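Local structure of aminoacyl-histidine dipeptidase (Vibrio alginolyticus, 3MRU) at residues S126-G139 / L474-I486. The protein probably hydrolyses dipeptides, including aminoacyl-histidine substrates such as carnosine, as a zinc-dependent metallopeptidase of the M20C family. Residues are numbered along the deposited sequence; the frame is centred on the assembly and turned at random.
Sequences SCLAVLASKEIKHG and LFWDQMVALLEAI
Glu-484 reaches across to the loop at Lys-137, and its side chain can be followed atom by atom. CB lies 3.6 Å from Lys-137 O. CG, turned opposite the carbonyl carbon (chi1 -59°), passes along the same peptide oxygen. Beyond it the chain is extended, carrying CD toward Lys-137 N and delivering OE2 to that amide in a hydrogen bond of 2.6 Å. The N-H...O angle of 144° shows a bent bond, and the amide meets OE2 on its anti side, somewhat out of the carboxylate plane. Lys-137 is the centre of an inverse gamma turn, so the bond ties this tight turn to the last turn of helix 474-485. OE2 also rests against Ile-136 CG2, while the other branch of Ile-136 crosses Val-480 obliquely, with CD1 3.5 Å from Val-480 CG2.

That same Val-480 methyl lies over one face of the Trp-476 indole, displaced toward its rim. The benzo end of the ring reaches helix 126-132: CZ3 is 3.3 Å from Ala-129 CB and also packs on Val-130 CG2, whereas Ser-126 O and Val-130 N lie at the ring edge, in its plane. Deeper in, Val-130 CG1 and Leu-483 CD1 meet tip to tip at 3.7 Å. At the zinc-ward end, Ser-126 CB sits in plane at the edge of the Phe-475 ring, 3.4 Å from CE1.

The axes of the segments 126-132 and 474-485 cross at -48°, 11.3 Å apart at their closest. Val-130 and Met-479 both touch Leu-77 of strand 75-80, placing the two helices side by side on the central mixed sheet. The side chain of Phe-475 is about 9 Å from that of the zinc ligand Asp-173. This is helix packing against the sheet of the M20 metallopeptidase catalytic domain.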
# COMPACT_ATOMS: atom_id res chain seq x y z
N SER A 126 -20.03 4.20 -11.94
CA SER A 126 -20.83 3.17 -11.34
C SER A 126 -21.71 3.78 -10.25
O SER A 126 -22.92 3.64 -10.29
CB SER A 126 -19.91 2.10 -10.76
OG SER A 126 -20.60 1.22 -9.89
N CYS A 127 -21.10 4.47 -9.30
CA CYS A 127 -21.87 5.08 -8.22
C CYS A 127 -22.97 5.93 -8.79
O CYS A 127 -24.13 5.80 -8.43
CB CYS A 127 -20.97 5.93 -7.33
SG CYS A 127 -20.12 5.02 -6.04
N LEU A 128 -22.58 6.79 -9.72
CA LEU A 128 -23.50 7.69 -10.38
C LEU A 128 -24.59 6.99 -11.19
O LEU A 128 -25.73 7.43 -11.21
CB LEU A 128 -22.72 8.62 -11.29
CG LEU A 128 -22.64 10.04 -10.78
CD1 LEU A 128 -22.39 10.11 -9.29
CD2 LEU A 128 -21.56 10.74 -11.57
N ALA A 129 -24.22 5.91 -11.86
CA ALA A 129 -25.21 5.10 -12.56
C ALA A 129 -26.30 4.62 -11.60
O ALA A 129 -27.47 4.81 -11.88
CB ALA A 129 -24.55 3.94 -13.27
N VAL A 130 -25.93 4.03 -10.47
CA VAL A 130 -26.91 3.58 -9.46
C VAL A 130 -27.82 4.72 -8.99
O VAL A 130 -29.03 4.55 -8.88
CB VAL A 130 -26.23 2.89 -8.21
CG1 VAL A 130 -27.23 2.70 -7.07
CG2 VAL A 130 -25.59 1.56 -8.60
N LEU A 131 -27.26 5.89 -8.72
CA LEU A 131 -28.08 7.02 -8.32
C LEU A 131 -29.15 7.32 -9.37
O LEU A 131 -30.33 7.45 -9.03
CB LEU A 131 -27.22 8.24 -8.05
CG LEU A 131 -26.50 8.30 -6.70
CD1 LEU A 131 -25.48 9.45 -6.69
CD2 LEU A 131 -27.51 8.43 -5.55
N ALA A 132 -28.75 7.42 -10.64
CA ALA A 132 -29.66 7.70 -11.75
C ALA A 132 -30.60 6.53 -12.08
O ALA A 132 -31.73 6.76 -12.48
CB ALA A 132 -28.90 8.11 -12.98
N SER A 133 -30.14 5.30 -11.90
CA SER A 133 -30.94 4.10 -12.22
C SER A 133 -32.36 4.11 -11.66
O SER A 133 -32.57 4.44 -10.49
CB SER A 133 -30.23 2.84 -11.73
OG SER A 133 -30.97 1.70 -12.11
N LYS A 134 -33.33 3.74 -12.49
CA LYS A 134 -34.75 3.68 -12.05
C LYS A 134 -35.25 2.28 -11.66
O LYS A 134 -36.31 2.13 -11.06
CB LYS A 134 -35.66 4.43 -13.02
CG LYS A 134 -35.68 5.94 -12.77
CD LYS A 134 -36.21 6.70 -14.00
CE LYS A 134 -36.01 8.20 -13.83
NZ LYS A 134 -36.78 8.72 -12.65
N GLU A 135 -34.46 1.26 -11.98
CA GLU A 135 -34.95 -0.10 -11.85
C GLU A 135 -34.11 -1.07 -11.03
O GLU A 135 -34.27 -2.29 -11.16
CB GLU A 135 -35.16 -0.64 -13.27
CG GLU A 135 -33.99 -0.38 -14.22
CD GLU A 135 -34.01 -1.29 -15.46
OE1 GLU A 135 -34.51 -2.43 -15.34
OE2 GLU A 135 -33.51 -0.87 -16.54
N ILE A 136 -33.21 -0.54 -10.19
CA ILE A 136 -32.54 -1.38 -9.21
C ILE A 136 -33.37 -1.20 -7.95
O ILE A 136 -33.59 -0.08 -7.49
CB ILE A 136 -31.08 -0.97 -8.98
CG1 ILE A 136 -30.33 -0.92 -10.30
CG2 ILE A 136 -30.38 -1.94 -8.00
CD1 ILE A 136 -30.23 -2.23 -11.12
N LYS A 137 -33.83 -2.33 -7.43
CA LYS A 137 -34.63 -2.36 -6.21
C LYS A 137 -33.68 -2.35 -5.02
O LYS A 137 -33.37 -3.39 -4.46
CB LYS A 137 -35.53 -3.61 -6.16
CG LYS A 137 -36.96 -3.33 -6.59
CD LYS A 137 -37.59 -4.54 -7.28
CE LYS A 137 -39.03 -4.22 -7.69
NZ LYS A 137 -39.46 -4.99 -8.92
N HIS A 138 -33.21 -1.16 -4.66
CA HIS A 138 -32.26 -1.01 -3.55
C HIS A 138 -32.89 -0.46 -2.27
O HIS A 138 -33.96 0.14 -2.30
CB HIS A 138 -31.08 -0.15 -3.98
CG HIS A 138 -31.45 1.23 -4.42
ND1 HIS A 138 -31.40 1.62 -5.73
CD2 HIS A 138 -31.85 2.31 -3.71
CE1 HIS A 138 -31.76 2.89 -5.82
NE2 HIS A 138 -32.04 3.33 -4.61
N GLY A 139 -32.20 -0.68 -1.15
CA GLY A 139 -32.56 -0.07 0.14
C GLY A 139 -32.00 1.34 0.16
O GLY A 139 -31.45 1.80 -0.85
N LEU A 474 -19.48 -7.05 -15.72
CA LEU A 474 -19.42 -7.89 -14.52
C LEU A 474 -19.47 -7.03 -13.27
O LEU A 474 -20.39 -7.16 -12.46
CB LEU A 474 -18.13 -8.71 -14.51
CG LEU A 474 -18.11 -10.04 -15.23
CD1 LEU A 474 -19.04 -10.10 -16.44
CD2 LEU A 474 -16.69 -10.31 -15.66
N PHE A 475 -18.49 -6.14 -13.14
CA PHE A 475 -18.40 -5.31 -11.96
C PHE A 475 -19.80 -4.81 -11.65
O PHE A 475 -20.27 -4.93 -10.52
CB PHE A 475 -17.43 -4.15 -12.18
CG PHE A 475 -17.56 -3.07 -11.17
CD1 PHE A 475 -18.13 -1.87 -11.49
CD2 PHE A 475 -17.17 -3.26 -9.87
CE1 PHE A 475 -18.27 -0.87 -10.54
CE2 PHE A 475 -17.33 -2.26 -8.92
CZ PHE A 475 -17.87 -1.07 -9.26
N TRP A 476 -20.48 -4.30 -12.67
CA TRP A 476 -21.77 -3.68 -12.45
C TRP A 476 -22.85 -4.73 -12.09
O TRP A 476 -23.81 -4.42 -11.37
CB TRP A 476 -22.15 -2.81 -13.65
CG TRP A 476 -23.57 -2.40 -13.66
CD1 TRP A 476 -24.61 -3.09 -14.22
CD2 TRP A 476 -24.14 -1.21 -13.09
NE1 TRP A 476 -25.79 -2.41 -14.02
CE2 TRP A 476 -25.53 -1.25 -13.33
CE3 TRP A 476 -23.62 -0.11 -12.40
CZ2 TRP A 476 -26.41 -0.25 -12.90
CZ3 TRP A 476 -24.49 0.90 -11.97
CH2 TRP A 476 -25.87 0.81 -12.23
N ASP A 477 -22.65 -5.96 -12.56
CA ASP A 477 -23.63 -7.02 -12.31
C ASP A 477 -23.67 -7.46 -10.86
O ASP A 477 -24.75 -7.71 -10.34
CB ASP A 477 -23.38 -8.22 -13.21
CG ASP A 477 -23.93 -8.03 -14.61
OD1 ASP A 477 -25.04 -7.46 -14.74
OD2 ASP A 477 -23.26 -8.45 -15.57
N GLN A 478 -22.51 -7.56 -10.22
CA GLN A 478 -22.50 -7.80 -8.78
C GLN A 478 -22.78 -6.54 -8.00
O GLN A 478 -23.39 -6.58 -6.93
CB GLN A 478 -21.21 -8.43 -8.30
CG GLN A 478 -20.09 -8.20 -9.25
CD GLN A 478 -18.94 -9.11 -8.95
OE1 GLN A 478 -18.65 -9.37 -7.77
NE2 GLN A 478 -18.28 -9.63 -10.00
N MET A 479 -22.36 -5.40 -8.54
CA MET A 479 -22.66 -4.15 -7.88
C MET A 479 -24.18 -4.05 -7.74
O MET A 479 -24.69 -3.53 -6.75
CB MET A 479 -22.08 -2.98 -8.66
CG MET A 479 -21.36 -1.90 -7.81
SD MET A 479 -22.42 -0.61 -7.06
CE MET A 479 -22.96 -1.44 -5.57
N VAL A 480 -24.90 -4.60 -8.72
CA VAL A 480 -26.36 -4.65 -8.64
C VAL A 480 -26.83 -5.80 -7.76
O VAL A 480 -27.59 -5.59 -6.82
CB VAL A 480 -27.02 -4.84 -10.00
CG1 VAL A 480 -28.45 -5.29 -9.80
CG2 VAL A 480 -26.97 -3.55 -10.81
N ALA A 481 -26.34 -7.00 -8.09
CA ALA A 481 -26.73 -8.22 -7.41
C ALA A 481 -26.76 -7.98 -5.92
O ALA A 481 -27.80 -8.17 -5.28
CB ALA A 481 -25.77 -9.32 -7.74
N LEU A 482 -25.64 -7.51 -5.35
CA LEU A 482 -25.65 -7.33 -3.91
C LEU A 482 -26.52 -6.18 -3.42
O LEU A 482 -27.30 -6.38 -2.49
CB LEU A 482 -24.25 -7.35 -3.27
CG LEU A 482 -23.07 -6.50 -3.71
CD1 LEU A 482 -23.24 -5.04 -3.36
CD2 LEU A 482 -21.92 -7.05 -2.95
N LEU A 483 -26.44 -5.01 -4.05
CA LEU A 483 -27.26 -3.88 -3.61
C LEU A 483 -28.70 -4.28 -3.25
O LEU A 483 -29.35 -3.63 -2.43
CB LEU A 483 -27.30 -2.80 -4.69
CG LEU A 483 -26.35 -1.61 -4.58
CD1 LEU A 483 -26.56 -0.63 -5.72
CD2 LEU A 483 -26.54 -0.91 -3.26
N GLU A 484 -29.19 -5.34 -3.88
CA GLU A 484 -30.55 -5.84 -3.67
C GLU A 484 -30.54 -7.01 -2.71
O GLU A 484 -31.54 -7.27 -2.01
CB GLU A 484 -31.20 -6.24 -5.00
CG GLU A 484 -31.26 -5.08 -5.98
CD GLU A 484 -31.91 -5.43 -7.29
OE1 GLU A 484 -31.78 -6.60 -7.71
OE2 GLU A 484 -32.54 -4.53 -7.91
N ALA A 485 -29.41 -7.73 -2.69
CA ALA A 485 -29.20 -8.86 -1.77
C ALA A 485 -29.09 -8.43 -0.30
O ALA A 485 -29.17 -9.26 0.60
CB ALA A 485 -27.97 -9.65 -2.20
N ILE A 486 -28.91 -7.12 -0.06
CA ILE A 486 -28.66 -6.56 1.26
C ILE A 486 -29.83 -6.74 2.24
O ILE A 486 -30.92 -6.19 2.01
CB ILE A 486 -28.19 -5.09 1.12
CG1 ILE A 486 -26.74 -5.08 0.61
CG2 ILE A 486 -28.31 -4.33 2.44
CD1 ILE A 486 -26.26 -3.73 0.08